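Local structure of cruciferin (Brassica napus, 3KGL) at residues A25-V30 / R47-S52; G152-T157 / D289-P294; W340-N345 / N405-T410. The protein probably serves as a seed storage protein, an 11S globulin built from two cupin domains that provides a nutrient reservoir. One frame throughout, in Å; residues are numbered along the deposited sequence.

Contact 1. Residues A25-V30 / R47-S52; sequences AGRIEV and RYIIES
Glu29 OE1 accepts a charge-assisted bond from Arg47 NH1 at 2.6 Å, joining neighbouring strands 26-30 and 43-50 of an antiparallel sheet in the N-terminal cupin domain. The two side chains run side by side in the same direction. Glu29 places CG beside its backbone N (chi1 -59°) and is extended beyond it, whereas Arg47 bends at chi3. NH1 reaches OE1 from above the carboxylate plane; it alone makes the bond to the carboxylate, and with the planes 57° apart the pair is not the flat bidentate kind. OE2, the other oxygen, lies 3.1 Å from Arg27 NH1 but over a face of that guanidinium; the attraction there is between charges, with no N-H aimed at the oxygen. Glu29 thus sits between two arginines, which probably stabilises its anionic form. Arg47 NH2 has a further hydrogen bond, to Tyr349 OH in the C-terminal cupin half.

The backbone evidence is a regular antiparallel pairing with the strand axes at 171°. Arg27 with Ile49 and Glu29 with Arg47 are hydrogen-bonded pairs, represented by Ile49 N to Arg27 O at 2.9 Å and Arg47 N to Glu29 O at 2.8 Å. Glu51 N extends the series to Ala25 O. Gly26, in a non-hydrogen-bonded pair with Ile50, has a positive phi, in a backbone shape where a CB would meet the carbonyl oxygen of Ala25. On the face that carries Glu29, Ile49 CD1 lies beside OE1 and gives the salt bridge an apolar flank. The opposite face is mainly apolar: Ile28 and Ile50 both touch Ile252, the Tyr48 ring stacks with Tyr56, and Tyr48 OH bonds a glycerol, probably from the crystallisation liquor. Across the strands on that face, Ile28 CG1 rests 4.2 Å from Tyr48 CD1.

Contact 2. Residues G152-T157 / D289-P294; sequences GDTIAT and DNLDDP
Asp153 turns CG beside its backbone N (chi1 -75°), while Asn290 holds CG anti to its own N (chi1 -168°), and these two settings bring carboxylate and amide together across an antiparallel non-hydrogen-bonded pair. Asn290 ND2 donates to Asp153 OD1 at 3.1 Å, with a nearly straight N-H. The acceptor lies close to the amide plane, but ND2 meets OD1 from above the carboxylate, and the two flat groups stand 85° apart. Each group also has a partner just beside the contact: ND2 bonds Thr151 O, and Asp153 OD2 takes Arg150 N. Each is thus held by two hydrogen bonds, which should restrain its rotation, and a buried carboxylate gains two N-H donors.

Gly152 O is a second focus. Leu291 N reaches it at 2.9 Å, its N-H almost straight, from above the carbonyl plane; Asn290 CA adds a C-H contact at 3.5 Å, and Thr154 OG1 a weak bond from the same segment. The other backbone evidence is poorer. Asp289 N to Thr154 O is weak, and the modelled separation of Thr154 N and Asp289 O is too short to be trusted in detail, so the Thr154-Asp289 pair is loosely defined, although a backbone bond between Ala156 and Cys287 carries the pairing on. After Asn290 the chain leaves the strand, yet Leu291 still lays CG and CD1 against Thr154 OG1, and Asp292 OD2 lies 3.4 Å from Gly152 CA, while Asp292 OD1 forms a salt bridge with Arg327 in the C-terminal cupin half.

Strand 288-290 is an outermost strand of the N-terminal seven-stranded sheet within this chain, and strand 65-71 flanks 153-157 on its other side. Strand 305-310 of the second cupin's sheet packs here too, with Leu310 against Thr154 and Asp289 and Ser308 against Leu291, which places the contact where the two cupin sheets meet.

Contact 3. Residues W340-N345 / N405-T410; sequences WNANAN and NAQINT
Ala342 N and Gln407 O form a nearly straight backbone bond of 2.9 Å, and next to it the Asn343 side chain continues the pairing where the two strands of this C-terminal cupin sheet have given way to loop. With CG between the backbone N and carbonyl carbon (chi1 59°), the Asn343 amide is carried toward the other segment, where OD1 accepts Gln407 N at 3.0 Å and ND2 donates to Asn405 O at 3.2 Å, so one amide spans Ala406 and occupies both of its ends. In the strands proper, Trp340 and Asn409 are a hydrogen-bonded antiparallel pair, with N-to-O distances of 3.0 Å from Trp340 N to Asn409 O and 3.1 Å from Asn409 N to Trp340 O.

Their side chains share a face of the sheet. Asn409 CB sits 3.4 Å from the centre of the six-membered ring of Trp340, a CH-pi contact 10° off the ring normal. The indole also stacks with Phe60 of the second subunit, which brings the contact to a subunit interface. Asn341 OD1 lies beside Ile408 CG2 and is bonded by Lys401. No ionisable side chain belongs to either segment, so their mutual pairing, resting on amides and apolar packing, probably depends little on pH.

In the fold
From the N terminus, contact 1 closes a 16-residue loop carrying helix 36-41, with Cys40 of the Cys7-Cys40 disulfide. Contact 2 closes a far longer span of 131 residues, part of it not modelled, and returns the chain, shortly after Cys283 of the Cys83-Cys283 disulfide, to the sheet that contact 1 also joins; their nearest atoms are about 9 Å apart. Contact 3 then closes 59 residues rich in strand, wholly within the C-terminal cupin. The three follow in series, none nesting or crossing. Contacts 1 and 3 lie on opposite sides of the chain's centre, about 32 Å between centres, while contact 2 links the two cupin halves.

Contact 1. Residues A25-V30 / R47-S52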
loop_
_atom_site.group_PDB
_atom_site.type_symbol
_atom_site.label_atom_id
_atom_site.label_comp_id
_atom_site.label_asym_id
_atom_site.label_seq_id
_atom_site.Cartn_x
_atom_site.Cartn_y
_atom_site.Cartn_z
ATOM N N ALA A 25 8.679 -5.295 37.343
ATOM C CA ALA A 25 7.479 -4.629 37.853
ATOM C C ALA A 25 6.310 -4.609 36.870
ATOM O O ALA A 25 5.591 -3.620 36.759
ATOM C CB ALA A 25 7.800 -3.207 38.321
ATOM N N GLY A 26 6.112 -5.703 36.158
ATOM C CA GLY A 26 4.982 -5.793 35.262
ATOM C C GLY A 26 5.274 -6.804 34.184
ATOM O O GLY A 26 6.334 -7.447 34.192
ATOM N N ARG A 27 4.346 -6.948 33.247
ATOM C CA ARG A 27 4.578 -7.887 32.170
ATOM C C ARG A 27 3.888 -7.493 30.870
ATOM O O ARG A 27 2.836 -6.848 30.860
ATOM C CB ARG A 27 4.155 -9.289 32.601
ATOM C CG ARG A 27 2.731 -9.358 33.062
ATOM C CD ARG A 27 2.383 -10.705 33.622
ATOM N NE ARG A 27 1.087 -10.631 34.283
ATOM C CZ ARG A 27 0.226 -11.637 34.345
ATOM N NH1 ARG A 27 0.529 -12.805 33.781
ATOM N NH2 ARG A 27 -0.936 -11.466 34.963
ATOM N N ILE A 28 4.510 -7.901 29.771
ATOM C CA ILE A 28 4.008 -7.643 28.435
ATOM C C ILE A 28 3.360 -8.927 27.918
ATOM O O ILE A 28 4.030 -9.931 27.699
ATOM C CB ILE A 28 5.167 -7.191 27.494
ATOM C CG1 ILE A 28 5.843 -5.938 28.050
ATOM C CG2 ILE A 28 4.664 -6.933 26.089
ATOM C CD1 ILE A 28 7.289 -5.808 27.662
ATOM N N GLU A 29 2.051 -8.894 27.732
ATOM C CA GLU A 29 1.339 -10.049 27.222
ATOM C C GLU A 29 1.012 -9.856 25.764
ATOM O O GLU A 29 0.267 -8.952 25.396
ATOM C CB GLU A 29 0.077 -10.284 28.043
ATOM C CG GLU A 29 0.406 -10.514 29.507
ATOM C CD GLU A 29 -0.790 -10.889 30.323
ATOM O OE1 GLU A 29 -1.813 -10.173 30.255
ATOM O OE2 GLU A 29 -0.699 -11.901 31.044
ATOM N N VAL A 30 1.580 -10.707 24.927
ATOM C CA VAL A 30 1.505 -10.478 23.500
ATOM C C VAL A 30 0.748 -11.585 22.773
ATOM O O VAL A 30 1.006 -12.774 22.996
ATOM C CB VAL A 30 2.921 -10.245 22.910
ATOM C CG1 VAL A 30 3.952 -10.960 23.738
ATOM C CG2 VAL A 30 2.992 -10.670 21.457
ATOM N N ARG A 47 -0.834 -6.344 25.455
ATOM C CA ARG A 47 -1.337 -5.695 26.652
ATOM C C ARG A 47 -0.173 -5.490 27.576
ATOM O O ARG A 47 0.512 -6.439 27.913
ATOM C CB ARG A 47 -2.374 -6.561 27.356
ATOM C CG ARG A 47 -2.772 -6.027 28.710
ATOM C CD ARG A 47 -3.271 -7.127 29.631
ATOM N NE ARG A 47 -4.621 -7.547 29.300
ATOM C CZ ARG A 47 -4.962 -8.782 28.964
ATOM N NH1 ARG A 47 -4.057 -9.748 28.923
ATOM N NH2 ARG A 47 -6.225 -9.050 28.674
ATOM N N TYR A 48 0.071 -4.244 27.960
ATOM C CA TYR A 48 1.017 -3.958 29.020
ATOM C C TYR A 48 0.253 -4.071 30.317
ATOM O O TYR A 48 -0.803 -3.448 30.456
ATOM C CB TYR A 48 1.538 -2.528 28.919
ATOM C CG TYR A 48 2.248 -2.174 27.637
ATOM C CD1 TYR A 48 2.926 -3.136 26.900
ATOM C CD2 TYR A 48 2.274 -0.862 27.186
ATOM C CE1 TYR A 48 3.589 -2.806 25.733
ATOM C CE2 TYR A 48 2.932 -0.523 26.029
ATOM C CZ TYR A 48 3.592 -1.494 25.304
ATOM O OH TYR A 48 4.250 -1.144 24.149
ATOM N N ILE A 49 0.762 -4.856 31.266
ATOM C CA ILE A 49 0.219 -4.814 32.630
ATOM C C ILE A 49 1.225 -4.300 33.643
ATOM O O ILE A 49 2.052 -5.074 34.137
ATOM C CB ILE A 49 -0.249 -6.166 33.139
ATOM C CG1 ILE A 49 -0.960 -6.947 32.038
ATOM C CG2 ILE A 49 -1.158 -5.930 34.283
ATOM C CD1 ILE A 49 -1.866 -8.037 32.552
ATOM N N ILE A 50 1.135 -3.008 33.963
ATOM C CA ILE A 50 2.177 -2.336 34.741
ATOM C C ILE A 50 1.829 -2.184 36.223
ATOM O O ILE A 50 0.790 -1.620 36.576
ATOM C CB ILE A 50 2.546 -0.967 34.139
ATOM C CG1 ILE A 50 2.756 -1.098 32.631
ATOM C CG2 ILE A 50 3.805 -0.440 34.799
ATOM C CD1 ILE A 50 2.564 0.185 31.884
ATOM N N GLU A 51 2.714 -2.691 37.082
ATOM C CA GLU A 51 2.489 -2.696 38.525
ATOM C C GLU A 51 2.736 -1.320 39.111
ATOM O O GLU A 51 2.898 -0.357 38.373
ATOM C CB GLU A 51 3.383 -3.733 39.211
ATOM C CG GLU A 51 2.936 -5.174 39.016
ATOM C CD GLU A 51 1.487 -5.409 39.454
ATOM O OE1 GLU A 51 0.863 -4.476 40.019
ATOM O OE2 GLU A 51 0.973 -6.532 39.236
ATOM N N SER A 52 2.767 -1.216 40.434
ATOM C CA SER A 52 2.953 0.090 41.045
ATOM C C SER A 52 4.430 0.436 41.180
ATOM O O SER A 52 5.256 -0.445 41.438
ATOM C CB SER A 52 2.241 0.167 42.382
ATOM O OG SER A 52 1.589 1.418 42.501
#

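Contact 2. Residues G152-T157 / D289-P294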
loop_
_atom_site.group_PDB
_atom_site.type_symbol
_atom_site.label_atom_id
_atom_site.label_comp_id
_atom_site.label_asym_id
_atom_site.label_seq_id
_atom_site.Cartn_x
_atom_site.Cartn_y
_atom_site.Cartn_z
ATOM N N GLY A 152 -9.645 5.062 29.626
ATOM C CA GLY A 152 -10.420 5.562 28.509
ATOM C C GLY A 152 -9.614 6.395 27.530
ATOM O O GLY A 152 -10.054 6.647 26.403
ATOM N N ASP A 153 -8.438 6.842 27.952
ATOM C CA ASP A 153 -7.575 7.587 27.050
ATOM C C ASP A 153 -7.221 6.700 25.861
ATOM O O ASP A 153 -6.932 5.519 26.014
ATOM C CB ASP A 153 -6.289 8.055 27.749
ATOM C CG ASP A 153 -6.509 9.235 28.685
ATOM O OD1 ASP A 153 -7.463 10.018 28.472
ATOM O OD2 ASP A 153 -5.706 9.381 29.636
ATOM N N THR A 154 -7.248 7.282 24.671
ATOM C CA THR A 154 -6.844 6.579 23.474
ATOM C C THR A 154 -5.656 7.307 22.846
ATOM O O THR A 154 -5.777 8.452 22.423
ATOM C CB THR A 154 -8.012 6.477 22.499
ATOM O OG1 THR A 154 -9.185 6.083 23.224
ATOM C CG2 THR A 154 -7.716 5.447 21.404
ATOM N N ILE A 155 -4.509 6.633 22.807
ATOM C CA ILE A 155 -3.250 7.222 22.349
ATOM C C ILE A 155 -2.852 6.777 20.943
ATOM O O ILE A 155 -3.018 5.609 20.595
ATOM C CB ILE A 155 -2.092 6.846 23.298
ATOM C CG1 ILE A 155 -2.117 7.710 24.562
ATOM C CG2 ILE A 155 -0.753 6.947 22.577
ATOM C CD1 ILE A 155 -2.808 7.053 25.722
ATOM N N ALA A 156 -2.311 7.700 20.142
ATOM C CA ALA A 156 -1.799 7.362 18.809
ATOM C C ALA A 156 -0.290 7.573 18.669
ATOM O O ALA A 156 0.282 8.523 19.216
ATOM C CB ALA A 156 -2.533 8.118 17.738
ATOM N N THR A 157 0.340 6.672 17.921
ATOM C CA THR A 157 1.781 6.675 17.772
ATOM C C THR A 157 2.221 6.374 16.348
ATOM O O THR A 157 1.883 5.338 15.793
ATOM C CB THR A 157 2.433 5.690 18.753
ATOM O OG1 THR A 157 2.916 6.417 19.887
ATOM C CG2 THR A 157 3.600 4.959 18.103
ATOM N N ASP A 289 -6.769 11.236 23.490
ATOM C CA ASP A 289 -8.194 11.564 23.565
ATOM C C ASP A 289 -8.921 10.555 24.453
ATOM O O ASP A 289 -8.504 9.407 24.548
ATOM C CB ASP A 289 -8.812 11.582 22.162
ATOM C CG ASP A 289 -10.047 12.473 22.076
ATOM O OD1 ASP A 289 -10.774 12.599 23.085
ATOM O OD2 ASP A 289 -10.294 13.052 20.999
ATOM N N ASN A 290 -10.003 10.967 25.107
ATOM C CA ASN A 290 -10.706 10.051 26.009
ATOM C C ASN A 290 -12.071 9.574 25.509
ATOM O O ASN A 290 -12.994 10.369 25.314
ATOM C CB ASN A 290 -10.810 10.620 27.429
ATOM C CG ASN A 290 -11.278 9.584 28.432
ATOM O OD1 ASN A 290 -12.459 9.219 28.457
ATOM N ND2 ASN A 290 -10.351 9.095 29.266
ATOM N N LEU A 291 -12.184 8.261 25.319
ATOM C CA LEU A 291 -13.364 7.657 24.717
ATOM C C LEU A 291 -14.434 7.315 25.744
ATOM O O LEU A 291 -15.567 7.001 25.379
ATOM C CB LEU A 291 -12.970 6.410 23.927
ATOM C CG LEU A 291 -12.351 6.703 22.570
ATOM C CD1 LEU A 291 -12.143 5.420 21.807
ATOM C CD2 LEU A 291 -13.263 7.651 21.822
ATOM N N ASP A 292 -14.076 7.374 27.026
ATOM C CA ASP A 292 -15.056 7.205 28.102
ATOM C C ASP A 292 -15.858 8.488 28.358
ATOM O O ASP A 292 -16.598 8.586 29.337
ATOM C CB ASP A 292 -14.371 6.741 29.382
ATOM C CG ASP A 292 -14.115 5.252 29.392
ATOM O OD1 ASP A 292 -14.739 4.545 28.570
ATOM O OD2 ASP A 292 -13.299 4.793 30.222
ATOM N N ASP A 293 -15.705 9.458 27.456
ATOM C CA ASP A 293 -16.418 10.731 27.513
ATOM C C ASP A 293 -17.635 10.701 26.590
ATOM O O ASP A 293 -17.502 10.876 25.372
ATOM C CB ASP A 293 -15.484 11.868 27.091
ATOM C CG ASP A 293 -15.889 13.209 27.672
ATOM O OD1 ASP A 293 -17.111 13.487 27.770
ATOM O OD2 ASP A 293 -14.970 13.984 28.027
ATOM N N PRO A 294 -18.823 10.468 27.172
ATOM C CA PRO A 294 -20.130 10.377 26.503
ATOM C C PRO A 294 -20.619 11.669 25.834
ATOM O O PRO A 294 -21.552 11.610 25.034
ATOM C CB PRO A 294 -21.077 10.000 27.644
ATOM C CG PRO A 294 -20.219 9.356 28.647
ATOM C CD PRO A 294 -18.919 10.088 28.588
#

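Contact 3. Residues W340-N345 / N405-T410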
loop_
_atom_site.group_PDB
_atom_site.type_symbol
_atom_site.label_atom_id
_atom_site.label_comp_id
_atom_site.label_asym_id
_atom_site.label_seq_id
_atom_site.Cartn_x
_atom_site.Cartn_y
_atom_site.Cartn_z
ATOM N N TRP A 340 -21.586 -4.620 9.824
ATOM C CA TRP A 340 -20.288 -5.036 9.313
ATOM C C TRP A 340 -19.458 -3.795 9.067
ATOM O O TRP A 340 -19.958 -2.695 9.182
ATOM C CB TRP A 340 -20.428 -5.867 8.047
ATOM C CG TRP A 340 -20.641 -5.106 6.746
ATOM C CD1 TRP A 340 -19.671 -4.579 5.930
ATOM C CD2 TRP A 340 -21.891 -4.854 6.083
ATOM N NE1 TRP A 340 -20.243 -4.000 4.822
ATOM C CE2 TRP A 340 -21.602 -4.157 4.892
ATOM C CE3 TRP A 340 -23.226 -5.138 6.389
ATOM C CZ2 TRP A 340 -22.590 -3.738 4.022
ATOM C CZ3 TRP A 340 -24.205 -4.722 5.520
ATOM C CH2 TRP A 340 -23.885 -4.030 4.353
ATOM N N ASN A 341 -18.182 -3.957 8.762
ATOM C CA ASN A 341 -17.370 -2.805 8.415
ATOM C C ASN A 341 -17.091 -2.782 6.918
ATOM O O ASN A 341 -16.625 -3.769 6.347
ATOM C CB ASN A 341 -16.092 -2.774 9.250
ATOM C CG ASN A 341 -16.377 -2.564 10.721
ATOM O OD1 ASN A 341 -17.451 -2.091 11.073
ATOM N ND2 ASN A 341 -15.432 -2.923 11.585
ATOM N N ALA A 342 -17.405 -1.654 6.287
ATOM C CA ALA A 342 -17.352 -1.531 4.836
ATOM C C ALA A 342 -15.934 -1.455 4.303
ATOM O O ALA A 342 -15.680 -1.855 3.163
ATOM C CB ALA A 342 -18.133 -0.331 4.392
ATOM N N ASN A 343 -15.012 -0.954 5.126
ATOM C CA ASN A 343 -13.661 -0.630 4.652
ATOM C C ASN A 343 -12.546 -0.868 5.658
ATOM O O ASN A 343 -11.425 -0.392 5.469
ATOM C CB ASN A 343 -13.589 0.820 4.157
ATOM C CG ASN A 343 -13.956 1.850 5.244
ATOM O OD1 ASN A 343 -14.633 1.542 6.233
ATOM N ND2 ASN A 343 -13.512 3.089 5.043
ATOM N N ALA A 344 -12.844 -1.608 6.719
ATOM C CA ALA A 344 -11.844 -1.860 7.750
ATOM C C ALA A 344 -11.898 -3.265 8.325
ATOM O O ALA A 344 -12.940 -3.924 8.351
ATOM C CB ALA A 344 -11.975 -0.846 8.865
ATOM N N ASN A 345 -10.751 -3.721 8.797
ATOM C CA ASN A 345 -10.722 -4.906 9.619
ATOM C C ASN A 345 -10.792 -4.456 11.054
ATOM O O ASN A 345 -10.182 -3.460 11.418
ATOM C CB ASN A 345 -9.454 -5.693 9.362
ATOM C CG ASN A 345 -9.486 -6.387 8.038
ATOM O OD1 ASN A 345 -10.521 -6.402 7.361
ATOM N ND2 ASN A 345 -8.359 -6.966 7.648
ATOM N N ASN A 405 -10.803 6.370 8.882
ATOM C CA ASN A 405 -12.238 6.591 9.080
ATOM C C ASN A 405 -13.081 5.362 8.703
ATOM O O ASN A 405 -13.212 5.027 7.526
ATOM C CB ASN A 405 -12.708 7.831 8.312
ATOM C CG ASN A 405 -14.195 8.123 8.521
ATOM O OD1 ASN A 405 -15.050 7.266 8.293
ATOM N ND2 ASN A 405 -14.503 9.341 8.954
ATOM N N ALA A 406 -13.658 4.694 9.699
ATOM C CA ALA A 406 -14.396 3.456 9.443
ATOM C C ALA A 406 -15.875 3.686 9.148
ATOM O O ALA A 406 -16.536 4.463 9.827
ATOM C CB ALA A 406 -14.244 2.504 10.606
ATOM N N GLN A 407 -16.385 3.000 8.132
ATOM C CA GLN A 407 -17.810 3.025 7.820
ATOM C C GLN A 407 -18.525 1.758 8.314
ATOM O O GLN A 407 -18.311 0.670 7.786
ATOM C CB GLN A 407 -18.020 3.174 6.307
ATOM C CG GLN A 407 -19.415 3.663 5.893
ATOM C CD GLN A 407 -19.567 5.186 5.954
ATOM O OE1 GLN A 407 -18.579 5.922 5.985
ATOM N NE2 GLN A 407 -20.814 5.661 5.962
ATOM N N ILE A 408 -19.380 1.896 9.320
ATOM C CA ILE A 408 -20.227 0.784 9.744
ATOM C C ILE A 408 -21.528 0.752 8.914
ATOM O O ILE A 408 -22.130 1.788 8.645
ATOM C CB ILE A 408 -20.571 0.879 11.249
ATOM C CG1 ILE A 408 -19.390 1.424 12.038
ATOM C CG2 ILE A 408 -20.963 -0.476 11.814
ATOM C CD1 ILE A 408 -19.476 1.150 13.520
ATOM N N ASN A 409 -21.930 -0.442 8.489
ATOM C CA ASN A 409 -23.194 -0.663 7.794
ATOM C C ASN A 409 -24.075 -1.607 8.598
ATOM O O ASN A 409 -23.660 -2.704 8.943
ATOM C CB ASN A 409 -22.945 -1.239 6.399
ATOM C CG ASN A 409 -22.468 -0.179 5.406
ATOM O OD1 ASN A 409 -22.613 1.017 5.653
ATOM N ND2 ASN A 409 -21.899 -0.617 4.281
ATOM N N THR A 410 -25.285 -1.178 8.921
ATOM C CA THR A 410 -26.167 -2.001 9.733
ATOM C C THR A 410 -27.030 -2.897 8.829
ATOM O O THR A 410 -27.286 -2.552 7.675
ATOM C CB THR A 410 -27.059 -1.129 10.665
ATOM O OG1 THR A 410 -27.818 -0.193 9.893
ATOM C CG2 THR A 410 -26.212 -0.349 11.628
#